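Local coordinates for protein C-type lectin domain family 4 member F (Mus musculus, PDB 6JJJ) that serves as a Kupffer cell receptor with affinity for galactose and fucose, through a C-type lectin domain carried in a trimeric assembly, and could take part in endocytosis, at residues Q26-F31 and C148-G153; Y36-D41 and G78-G83; A60-T63 and E67-F70; D127-H130 and Q134-D137. All coordinates share one frame; numbering follows the deposited sequence.

Interaction 1: Q26-F31 and C148-G153; sequences QNWKYF and CKKSTG
The indole of Trp28 meets Cys148 and Lys150 with the outer rim of its six-membered ring. Beyond the CZ3 edge, near the ring plane, lies the carbonyl carbon of Lys149, while the CB atoms of Cys148 and Lys150 approach obliquely. The closest approach is Trp28 CH2 to Cys148 CB, 3.6 Å, an apolar contact with the stem of the half-cystine that is bonded to Cys52. Next along the rim, Trp28 CZ3 stands 3.9 Å from Lys150 CB, and the two side chains cross at about a right angle. With CG of Trp28 opposite its own carbonyl carbon (chi1 -77°), the ring spans the distance between strands that are not neighbours: the CA atoms of Trp28 and Cys148 are 9.1 Å apart, and no hydrogen bond joins the segments. Lys150 touches the indole through CB alone; its chain then bends at chi3 and chi4, and NZ bonds to the carbonyl of Gln55. Just before Trp28, Asn27, with its positive phi, is the C-prime residue of a Schellman motif ending helix 9-25. Strand 34-38 runs between the two strands, antiparallel to both, and contributes Tyr37, whose ring meets that of Trp28 with the planes about 40° apart. Leu23, from the last turn of helix 9-25, touches both Trp28 and Lys150, fitting this N-terminal helix against the lectin sheet.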
loop_
_atom_site.group_PDB
_atom_site.type_symbol
_atom_site.label_atom_id
_atom_site.label_comp_id
_atom_site.label_asym_id
_atom_site.label_seq_id
_atom_site.Cartn_x
_atom_site.Cartn_y
_atom_site.Cartn_z
ATOM N N GLN A 26 7.315 -1.168 -0.084
ATOM C CA GLN A 26 8.458 -1.728 0.623
ATOM C C GLN A 26 8.185 -1.890 2.113
ATOM O O GLN A 26 9.125 -2.050 2.899
ATOM C CB GLN A 26 9.694 -0.861 0.384
ATOM C CG GLN A 26 10.033 -0.709 -1.091
ATOM C CD GLN A 26 11.243 0.169 -1.334
ATOM O OE1 GLN A 26 12.355 -0.161 -0.927
ATOM N NE2 GLN A 26 11.030 1.298 -1.996
ATOM N N ASN A 27 6.912 -1.891 2.508
ATOM C CA ASN A 27 6.513 -2.126 3.895
ATOM C C ASN A 27 6.968 -0.978 4.801
ATOM O O ASN A 27 7.562 -1.189 5.860
ATOM C CB ASN A 27 7.052 -3.470 4.400
ATOM C CG ASN A 27 5.956 -4.509 4.596
ATOM O OD1 ASN A 27 4.802 -4.170 4.851
ATOM N ND2 ASN A 27 6.317 -5.780 4.476
ATOM N N TRP A 28 6.695 0.248 4.362
ATOM C CA TRP A 28 6.735 1.408 5.243
ATOM C C TRP A 28 5.327 1.612 5.789
ATOM O O TRP A 28 4.358 1.626 5.024
ATOM C CB TRP A 28 7.204 2.667 4.512
ATOM C CG TRP A 28 8.685 2.724 4.290
ATOM C CD1 TRP A 28 9.398 2.028 3.358
ATOM C CD2 TRP A 28 9.641 3.515 5.017
ATOM N NE1 TRP A 28 10.735 2.336 3.455
ATOM C CE2 TRP A 28 10.911 3.242 4.466
ATOM C CE3 TRP A 28 9.547 4.417 6.082
ATOM C CZ2 TRP A 28 12.077 3.842 4.940
ATOM C CZ3 TRP A 28 10.708 5.014 6.550
ATOM C CH2 TRP A 28 11.955 4.724 5.978
ATOM N N LYS A 29 5.209 1.746 7.104
ATOM C CA LYS A 29 3.909 1.926 7.739
ATOM C C LYS A 29 3.726 3.379 8.157
ATOM O O LYS A 29 4.645 4.004 8.693
ATOM C CB LYS A 29 3.762 0.990 8.938
ATOM C CG LYS A 29 3.255 -0.401 8.547
ATOM C CD LYS A 29 4.348 -1.203 7.833
ATOM C CE LYS A 29 3.883 -2.607 7.448
ATOM N NZ LYS A 29 3.008 -2.625 6.242
ATOM N N TYR A 30 2.537 3.912 7.891
ATOM C CA TYR A 30 2.222 5.300 8.193
ATOM C C TYR A 30 1.717 5.445 9.621
ATOM O O TYR A 30 0.999 4.580 10.133
ATOM C CB TYR A 30 1.168 5.833 7.220
ATOM C CG TYR A 30 0.679 7.228 7.545
ATOM C CD1 TYR A 30 -0.373 7.430 8.431
ATOM C CD2 TYR A 30 1.272 8.342 6.968
ATOM C CE1 TYR A 30 -0.820 8.701 8.733
ATOM C CE2 TYR A 30 0.832 9.620 7.263
ATOM C CZ TYR A 30 -0.215 9.794 8.144
ATOM O OH TYR A 30 -0.656 11.065 8.440
ATOM N N PHE A 31 2.084 6.558 10.253
ATOM C CA PHE A 31 1.578 6.879 11.585
ATOM C C PHE A 31 1.772 8.365 11.839
ATOM O O PHE A 31 2.907 8.853 11.831
ATOM C CB PHE A 31 2.287 6.051 12.659
ATOM C CG PHE A 31 1.928 6.451 14.061
ATOM C CD1 PHE A 31 0.804 5.928 14.680
ATOM C CD2 PHE A 31 2.708 7.357 14.758
ATOM C CE1 PHE A 31 0.467 6.298 15.968
ATOM C CE2 PHE A 31 2.376 7.732 16.046
ATOM C CZ PHE A 31 1.255 7.202 16.653
ATOM N N CYS A 148 13.294 3.131 11.075
ATOM C CA CYS A 148 13.530 4.422 10.442
ATOM C C CYS A 148 12.263 5.268 10.487
ATOM O O CYS A 148 11.149 4.742 10.535
ATOM C CB CYS A 148 13.966 4.257 8.981
ATOM S SG CYS A 148 15.352 3.130 8.656
ATOM N N LYS A 149 12.440 6.591 10.457
ATOM C CA LYS A 149 11.317 7.519 10.384
ATOM C C LYS A 149 11.529 8.500 9.239
ATOM O O LYS A 149 12.648 8.962 8.998
ATOM C CB LYS A 149 11.121 8.297 11.699
ATOM C CG LYS A 149 9.948 9.275 11.659
ATOM C CD LYS A 149 9.398 9.589 13.045
ATOM C CE LYS A 149 10.171 10.706 13.732
ATOM N NZ LYS A 149 9.528 11.111 15.017
ATOM N N LYS A 150 10.438 8.832 8.552
ATOM C CA LYS A 150 10.481 9.687 7.376
ATOM C C LYS A 150 9.334 10.681 7.430
ATOM O O LYS A 150 8.225 10.340 7.849
ATOM C CB LYS A 150 10.402 8.859 6.089
ATOM C CG LYS A 150 10.388 9.688 4.817
ATOM C CD LYS A 150 10.341 8.802 3.579
ATOM C CE LYS A 150 11.711 8.225 3.239
ATOM N NZ LYS A 150 12.419 9.056 2.219
ATOM N N SER A 151 9.613 11.908 7.004
ATOM C CA SER A 151 8.638 12.985 7.037
ATOM C C SER A 151 7.961 13.135 5.681
ATOM O O SER A 151 8.533 12.807 4.638
ATOM C CB SER A 151 9.308 14.308 7.420
ATOM O OG SER A 151 10.031 14.184 8.632
ATOM N N THR A 152 6.725 13.627 5.712
ATOM C CA THR A 152 5.962 13.900 4.503
ATOM C C THR A 152 4.952 14.998 4.802
ATOM O O THR A 152 4.584 15.232 5.957
ATOM C CB THR A 152 5.237 12.650 3.978
ATOM O OG1 THR A 152 4.738 11.882 5.082
ATOM C CG2 THR A 152 6.167 11.797 3.126
ATOM N N GLY A 153 4.512 15.676 3.745
ATOM C CA GLY A 153 3.407 16.609 3.851
ATOM C C GLY A 153 2.126 15.958 3.377
ATOM O O GLY A 153 1.258 16.606 2.785
#

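Interaction 2: Y36-D41 and G78-G83; sequences YYFSRD and GDHWIG
Phe38 and His80 set their side chains at about a right angle to each other, and the two rings meet at a single corner. On the phenylalanine side the imidazole is reached at the ring edge: His80 CD2 lies near the plane of the Phe38 ring, 4.1 Å from Phe38 CD2. Relative to the imidazole plane, Phe38 CD2 comes in obliquely, so the pair is a glancing contact without ring overlap. His80 NE2 is hardly farther, at 4.2 Å from Phe38 CD2. Placing CG of His80 beside its backbone N (chi1 -85°) turns the imidazole toward Phe38 and Ser39; on the backbone side Ser39 O is 4.4 Å from His80 CE1, a loose approach. The turn that follows is held from within, since Ser39 OG donates to Asp41 O at 3.0 Å in the carbonyl plane, and Ser39 OG is also hydrogen-bonded to the backbone N of Trp146. Helix 65-75 packs beside both rings, with Leu71 and Thr74 touching Phe38 and Thr75 touching His80. The two strands belong to different sheets. Trp81, Ile82 and Gly83, straight after His80, open the WIGL signature of C-type lectin domains, and the contact joins the start of that strand to the sheet built from the domain's terminal strands, in the double-sheet fold characteristic of the family.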
loop_
_atom_site.group_PDB
_atom_site.type_symbol
_atom_site.label_atom_id
_atom_site.label_comp_id
_atom_site.label_asym_id
_atom_site.label_seq_id
_atom_site.Cartn_x
_atom_site.Cartn_y
_atom_site.Cartn_z
ATOM N N TYR A 36 7.171 4.923 8.900
ATOM C CA TYR A 36 8.097 4.135 9.698
ATOM C C TYR A 36 8.400 2.825 8.988
ATOM O O TYR A 36 7.515 2.222 8.371
ATOM C CB TYR A 36 7.523 3.846 11.086
ATOM C CG TYR A 36 7.251 5.080 11.907
ATOM C CD1 TYR A 36 6.122 5.857 11.684
ATOM C CD2 TYR A 36 8.122 5.464 12.915
ATOM C CE1 TYR A 36 5.874 6.984 12.444
ATOM C CE2 TYR A 36 7.880 6.585 13.677
ATOM C CZ TYR A 36 6.759 7.342 13.440
ATOM O OH TYR A 36 6.530 8.460 14.208
ATOM N N TYR A 37 9.658 2.395 9.068
ATOM C CA TYR A 37 10.102 1.132 8.490
ATOM C C TYR A 37 10.709 0.265 9.584
ATOM O O TYR A 37 11.701 0.654 10.208
ATOM C CB TYR A 37 11.117 1.369 7.370
ATOM C CG TYR A 37 11.706 0.100 6.802
ATOM C CD1 TYR A 37 11.087 -0.574 5.757
ATOM C CD2 TYR A 37 12.884 -0.425 7.312
ATOM C CE1 TYR A 37 11.627 -1.739 5.238
ATOM C CE2 TYR A 37 13.430 -1.583 6.799
ATOM C CZ TYR A 37 12.798 -2.238 5.764
ATOM O OH TYR A 37 13.347 -3.394 5.257
ATOM N N PHE A 38 10.127 -0.910 9.800
ATOM C CA PHE A 38 10.633 -1.877 10.769
ATOM C C PHE A 38 11.438 -2.927 10.015
ATOM O O PHE A 38 10.896 -3.636 9.159
ATOM C CB PHE A 38 9.485 -2.500 11.561
ATOM C CG PHE A 38 8.702 -1.495 12.356
ATOM C CD1 PHE A 38 7.715 -0.735 11.747
ATOM C CD2 PHE A 38 8.967 -1.287 13.699
ATOM C CE1 PHE A 38 7.000 0.206 12.465
ATOM C CE2 PHE A 38 8.251 -0.349 14.424
ATOM C CZ PHE A 38 7.267 0.396 13.809
ATOM N N SER A 39 12.732 -3.008 10.315
ATOM C CA SER A 39 13.640 -3.774 9.478
ATOM C C SER A 39 13.379 -5.272 9.618
ATOM O O SER A 39 12.840 -5.756 10.620
ATOM C CB SER A 39 15.096 -3.459 9.834
ATOM O OG SER A 39 15.414 -3.910 11.139
ATOM N N ARG A 40 13.760 -6.009 8.573
ATOM C CA ARG A 40 13.700 -7.464 8.577
ATOM C C ARG A 40 15.054 -8.106 8.847
ATOM O O ARG A 40 15.102 -9.274 9.249
ATOM C CB ARG A 40 13.142 -7.970 7.239
ATOM C CG ARG A 40 13.995 -7.652 6.022
ATOM C CD ARG A 40 13.265 -7.998 4.722
ATOM N NE ARG A 40 12.832 -6.808 3.990
ATOM C CZ ARG A 40 13.582 -6.162 3.103
ATOM N NH1 ARG A 40 14.807 -6.590 2.830
ATOM N NH2 ARG A 40 13.107 -5.089 2.484
ATOM N N ASP A 41 16.142 -7.366 8.653
ATOM C CA ASP A 41 17.490 -7.800 8.991
ATOM C C ASP A 41 17.906 -7.159 10.313
ATOM O O ASP A 41 17.214 -6.296 10.859
ATOM C CB ASP A 41 18.459 -7.421 7.865
ATOM C CG ASP A 41 19.777 -8.171 7.937
ATOM O OD1 ASP A 41 19.914 -9.088 8.776
ATOM O OD2 ASP A 41 20.681 -7.839 7.143
ATOM N N GLY A 78 10.523 -7.482 20.896
ATOM C CA GLY A 78 11.612 -7.202 19.982
ATOM C C GLY A 78 12.393 -5.956 20.344
ATOM O O GLY A 78 11.804 -4.907 20.615
ATOM N N ASP A 79 13.720 -6.060 20.346
ATOM C CA ASP A 79 14.596 -4.928 20.624
ATOM C C ASP A 79 14.992 -4.277 19.304
ATOM O O ASP A 79 15.605 -4.924 18.445
ATOM C CB ASP A 79 15.832 -5.372 21.404
ATOM C CG ASP A 79 15.486 -6.237 22.604
ATOM O OD1 ASP A 79 14.377 -6.814 22.622
ATOM O OD2 ASP A 79 16.320 -6.339 23.529
ATOM N N HIS A 80 14.653 -3.000 19.147
ATOM C CA HIS A 80 14.881 -2.262 17.912
ATOM C C HIS A 80 15.706 -1.019 18.199
ATOM O O HIS A 80 15.341 -0.212 19.059
ATOM C CB HIS A 80 13.565 -1.818 17.253
ATOM C CG HIS A 80 12.927 -2.839 16.364
ATOM N ND1 HIS A 80 13.643 -3.601 15.470
ATOM C CD2 HIS A 80 11.627 -3.178 16.190
ATOM C CE1 HIS A 80 12.815 -4.384 14.801
ATOM N NE2 HIS A 80 11.587 -4.153 15.222
ATOM N N TRP A 81 16.796 -0.847 17.456
ATOM C CA TRP A 81 17.577 0.378 17.557
ATOM C C TRP A 81 16.703 1.609 17.356
ATOM O O TRP A 81 15.652 1.522 16.712
ATOM C CB TRP A 81 18.691 0.411 16.513
ATOM C CG TRP A 81 19.898 -0.390 16.820
ATOM C CD1 TRP A 81 20.514 -1.283 15.996
ATOM C CD2 TRP A 81 20.659 -0.365 18.031
ATOM N NE1 TRP A 81 21.613 -1.817 16.617
ATOM C CE2 TRP A 81 21.722 -1.274 17.870
ATOM C CE3 TRP A 81 20.542 0.333 19.237
ATOM C CZ2 TRP A 81 22.664 -1.503 18.872
ATOM C CZ3 TRP A 81 21.476 0.104 20.227
ATOM C CH2 TRP A 81 22.523 -0.805 20.039
ATOM N N ILE A 82 17.126 2.756 17.891
ATOM C CA ILE A 82 16.518 4.044 17.588
ATOM C C ILE A 82 17.617 5.100 17.563
ATOM O O ILE A 82 18.774 4.837 17.895
ATOM C CB ILE A 82 15.409 4.426 18.589
ATOM C CG1 ILE A 82 15.887 4.241 20.029
ATOM C CG2 ILE A 82 14.158 3.591 18.336
ATOM C CD1 ILE A 82 14.938 4.813 21.061
ATOM N N GLY A 83 17.231 6.317 17.186
ATOM C CA GLY A 83 18.184 7.363 16.876
ATOM C C GLY A 83 18.706 8.179 18.041
ATOM O O GLY A 83 19.024 9.361 17.870
#

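Interaction 3: A60-T63 and E67-F70; sequences ASVT and EQAF
Glu67 reaches out of helix 65-75 to the backbone of Ser61, Val62 and Thr63, and this carboxylate is the close-fitting heart of the contact. Its chain is almost fully stretched, with CG opposite the backbone N (chi1 176°) and CD carried on straight, which brings both oxygens up to the loop. Glu67 OE1 accepts a hydrogen bond from Thr63 N at 3.0 Å; the bond is bent, 138° at the hydrogen, and the donor comes from above the carboxylate plane, 37° out of it. Alongside, Val62 CA lies 3.5 Å from the same OE1. The second oxygen, Glu67 OE2, lies beside Ser61 O without a hydrogen bond, both being acceptors; its partners are Lys149 NZ, in a salt bridge, and Tyr36 OH, in a hydrogen bond. The buried carboxylate thus has partners on the loop, on strand 147-151 and on strand 34-38, and Lys149 probably offsets its charge. In the C-type lectin fold this is where the chain leaves the short strand 58-59 and turns into its second domain helix, so the glutamate ties the helix back to the loop that leads into it. The fit slackens one residue on, at Gln68. Val62 and Gln68 pass each other obliquely, and Val62 CG1 comes no nearer than 4.2 Å to Gln68 OE1; both side chains touch Trp135 of strand 135-138. The solvent side begins at Thr63, the most exposed of the touching residues, although its methyl CG2 still meets Glu67 OE1, the two side chains crossing at about a right angle.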
loop_
_atom_site.group_PDB
_atom_site.type_symbol
_atom_site.label_atom_id
_atom_site.label_comp_id
_atom_site.label_asym_id
_atom_site.label_seq_id
_atom_site.Cartn_x
_atom_site.Cartn_y
_atom_site.Cartn_z
ATOM N N ALA A 60 14.156 6.323 14.083
ATOM C CA ALA A 60 12.969 6.976 14.620
ATOM C C ALA A 60 13.277 7.748 15.897
ATOM O O ALA A 60 14.178 7.398 16.665
ATOM C CB ALA A 60 11.882 5.933 14.895
ATOM N N SER A 61 12.494 8.801 16.121
ATOM C CA SER A 61 12.537 9.622 17.325
ATOM C C SER A 61 11.193 9.523 18.044
ATOM O O SER A 61 10.290 8.801 17.616
ATOM C CB SER A 61 12.859 11.079 16.980
ATOM O OG SER A 61 13.950 11.161 16.080
ATOM N N VAL A 62 11.053 10.273 19.137
ATOM C CA VAL A 62 9.793 10.348 19.874
ATOM C C VAL A 62 9.508 11.811 20.207
ATOM O O VAL A 62 10.004 12.342 21.207
ATOM C CB VAL A 62 9.801 9.479 21.139
ATOM C CG1 VAL A 62 9.850 7.999 20.773
ATOM C CG2 VAL A 62 10.978 9.841 22.038
ATOM N N THR A 63 8.697 12.467 19.378
ATOM C CA THR A 63 8.182 13.783 19.736
ATOM C C THR A 63 7.064 13.701 20.769
ATOM O O THR A 63 6.815 14.683 21.476
ATOM C CB THR A 63 7.674 14.515 18.490
ATOM O OG1 THR A 63 7.185 15.813 18.858
ATOM C CG2 THR A 63 6.557 13.729 17.813
ATOM N N GLU A 67 3.334 8.181 20.249
ATOM C CA GLU A 67 4.234 7.687 19.212
ATOM C C GLU A 67 4.979 6.445 19.685
ATOM O O GLU A 67 5.079 5.453 18.955
ATOM C CB GLU A 67 5.219 8.781 18.806
ATOM C CG GLU A 67 6.261 8.317 17.802
ATOM C CD GLU A 67 7.029 9.467 17.189
ATOM O OE1 GLU A 67 6.970 10.585 17.742
ATOM O OE2 GLU A 67 7.695 9.254 16.155
ATOM N N GLN A 68 5.521 6.490 20.908
ATOM C CA GLN A 68 6.239 5.336 21.438
ATOM C C GLN A 68 5.340 4.108 21.488
ATOM O O GLN A 68 5.794 2.986 21.232
ATOM C CB GLN A 68 6.800 5.640 22.831
ATOM C CG GLN A 68 7.468 4.431 23.480
ATOM C CD GLN A 68 8.722 4.778 24.267
ATOM O OE1 GLN A 68 9.145 5.933 24.317
ATOM N NE2 GLN A 68 9.331 3.767 24.879
ATOM N N ALA A 69 4.061 4.298 21.822
ATOM C CA ALA A 69 3.136 3.170 21.836
ATOM C C ALA A 69 3.094 2.501 20.470
ATOM O O ALA A 69 3.224 1.277 20.364
ATOM C CB ALA A 69 1.740 3.638 22.251
ATOM N N PHE A 70 2.962 3.297 19.407
ATOM C CA PHE A 70 2.967 2.746 18.059
ATOM C C PHE A 70 4.171 1.838 17.851
ATOM O O PHE A 70 4.036 0.699 17.391
ATOM C CB PHE A 70 2.964 3.879 17.034
ATOM C CG PHE A 70 3.203 3.416 15.636
ATOM C CD1 PHE A 70 2.239 2.688 14.962
ATOM C CD2 PHE A 70 4.396 3.698 14.995
ATOM C CE1 PHE A 70 2.458 2.254 13.671
ATOM C CE2 PHE A 70 4.622 3.268 13.704
ATOM C CZ PHE A 70 3.652 2.547 13.040
#

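Interaction 4: D127-H130 and Q134-D137; sequences DCVH and QWND. With CA (calcium ion), chain H; CA (calcium ion), chain G.
Val129 with Asp137 forms a non-hydrogen-bonded pair and His130 with Asn136 a hydrogen-bonded one, in an antiparallel hairpin whose short strand axes run at 150° to each other. Two backbone bonds close the second pair: His130 N to Asn136 O, 3.2 Å, and Asn136 N to His130 O, 3.1 Å. Towards the calcium end a classic beta bulge sets both Asp127 and Cys128 against Met138. On the face bearing Val129 and Asp137, Val129 CG1 rests 3.7 Å from Trp135 CB. On the other face, His130 and Asn136 lie side by side and point the same way, their planes 56° apart. Asn136 ND2 donates to His130 NE2 at 3.2 Å, tilted 28° out of the imidazole plane, while OD1 of the same amide binds a calcium ion. Asp137 O, at 2.6 Å from that ion, and Asp137 OD1 join it there, completed by Asp116, Glu126 and a water; Asp137 OD2 is hydrogen-bonded to Asn117 N. Asp127 OD1 instead holds the second calcium, 2.3 Å away. The amide of Asn136 is therefore fixed at both ends, which settles its rotation and is consistent with an imidazole protonated on ND1; the histidine acts as a second-shell support for the calcium site that, in C-type lectins, usually receives the sugar.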
loop_
_atom_site.group_PDB
_atom_site.type_symbol
_atom_site.label_atom_id
_atom_site.label_comp_id
_atom_site.label_asym_id
_atom_site.label_seq_id
_atom_site.Cartn_x
_atom_site.Cartn_y
_atom_site.Cartn_z
ATOM N N ASP A 127 26.429 3.474 24.237
ATOM C CA ASP A 127 26.135 4.799 23.701
ATOM C C ASP A 127 25.046 4.765 22.631
ATOM O O ASP A 127 24.929 5.711 21.845
ATOM C CB ASP A 127 27.395 5.445 23.122
ATOM C CG ASP A 127 28.481 5.617 24.150
ATOM O OD1 ASP A 127 28.146 5.830 25.332
ATOM O OD2 ASP A 127 29.670 5.551 23.776
ATOM N N CYS A 128 24.253 3.700 22.576
ATOM C CA CYS A 128 23.187 3.579 21.593
ATOM C C CYS A 128 21.975 2.964 22.272
ATOM O O CYS A 128 22.107 2.169 23.208
ATOM C CB CYS A 128 23.623 2.735 20.386
ATOM S SG CYS A 128 24.862 3.553 19.336
ATOM N N VAL A 129 20.791 3.358 21.809
ATOM C CA VAL A 129 19.535 3.013 22.462
ATOM C C VAL A 129 18.695 2.139 21.543
ATOM O O VAL A 129 18.555 2.431 20.352
ATOM C CB VAL A 129 18.747 4.279 22.861
ATOM C CG1 VAL A 129 17.434 3.905 23.525
ATOM C CG2 VAL A 129 19.589 5.167 23.764
ATOM N N HIS A 130 18.125 1.074 22.105
ATOM C CA HIS A 130 17.121 0.266 21.423
ATOM C C HIS A 130 15.883 0.185 22.311
ATOM O O HIS A 130 15.881 0.658 23.453
ATOM C CB HIS A 130 17.659 -1.129 21.073
ATOM C CG HIS A 130 18.123 -1.925 22.254
ATOM N ND1 HIS A 130 19.040 -2.948 22.140
ATOM C CD2 HIS A 130 17.797 -1.859 23.567
ATOM C CE1 HIS A 130 19.262 -3.473 23.331
ATOM N NE2 HIS A 130 18.520 -2.832 24.214
ATOM N N GLN A 134 10.784 -0.487 26.873
ATOM C CA GLN A 134 11.261 0.799 27.352
ATOM C C GLN A 134 12.717 0.887 26.916
ATOM O O GLN A 134 13.368 -0.131 26.665
ATOM C CB GLN A 134 11.093 0.926 28.870
ATOM C CG GLN A 134 9.619 0.964 29.330
ATOM C CD GLN A 134 9.448 1.605 30.695
ATOM O OE1 GLN A 134 10.294 1.449 31.571
ATOM N NE2 GLN A 134 8.307 2.255 30.908
ATOM N N TRP A 135 13.225 2.109 26.816
ATOM C CA TRP A 135 14.548 2.303 26.244
ATOM C C TRP A 135 15.619 1.606 27.078
ATOM O O TRP A 135 15.454 1.360 28.274
ATOM C CB TRP A 135 14.880 3.788 26.147
ATOM C CG TRP A 135 13.935 4.558 25.311
ATOM C CD1 TRP A 135 12.930 4.060 24.537
ATOM C CD2 TRP A 135 13.900 5.977 25.153
ATOM N NE1 TRP A 135 12.267 5.083 23.908
ATOM C CE2 TRP A 135 12.845 6.271 24.269
ATOM C CE3 TRP A 135 14.659 7.029 25.674
ATOM C CZ2 TRP A 135 12.530 7.573 23.893
ATOM C CZ3 TRP A 135 14.344 8.321 25.302
ATOM C CH2 TRP A 135 13.289 8.583 24.419
ATOM N N ASN A 136 16.730 1.281 26.421
ATOM C CA ASN A 136 17.918 0.788 27.107
ATOM C C ASN A 136 19.132 1.185 26.282
ATOM O O ASN A 136 19.178 0.908 25.080
ATOM C CB ASN A 136 17.885 -0.733 27.295
ATOM C CG ASN A 136 19.216 -1.287 27.774
ATOM O OD1 ASN A 136 19.887 -0.684 28.614
ATOM N ND2 ASN A 136 19.608 -2.438 27.235
ATOM N N ASP A 137 20.096 1.856 26.909
ATOM C CA ASP A 137 21.343 2.154 26.216
ATOM C C ASP A 137 22.149 0.866 26.060
ATOM O O ASP A 137 22.122 -0.015 26.923
ATOM C CB ASP A 137 22.142 3.229 26.956
ATOM C CG ASP A 137 22.697 2.763 28.282
ATOM O OD1 ASP A 137 22.154 1.811 28.878
ATOM O OD2 ASP A 137 23.689 3.376 28.728
HETATM CA CA CA H . 22.207 -0.950 29.353
HETATM CA CA CA G . 26.657 6.342 26.985
HETATM O O HOH W 1 21.839 -2.973 30.351
#

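In the fold
Interaction 1 spans the domain from end to end of the sequence and encloses the other three; interaction 3 falls between the segments of interaction 2, and interaction 4 follows them. Interactions 1 and 2, with centres about 13 Å apart, share the sheet containing strands 28-31, 34-38 and 147-151. Interactions 2 and 4, with centres about 12 Å apart, meet in the second sheet, where strands 80-85 and 128-131 are neighbours. Interaction 3 touches all three others, and Glu67 links it to Lys149 and Tyr36. Interactions 1 and 4 do not touch; their centres, about 22 Å apart, lie on opposite sides of the chain's centre, separating the end next to the N-terminal helix from the calcium-binding end.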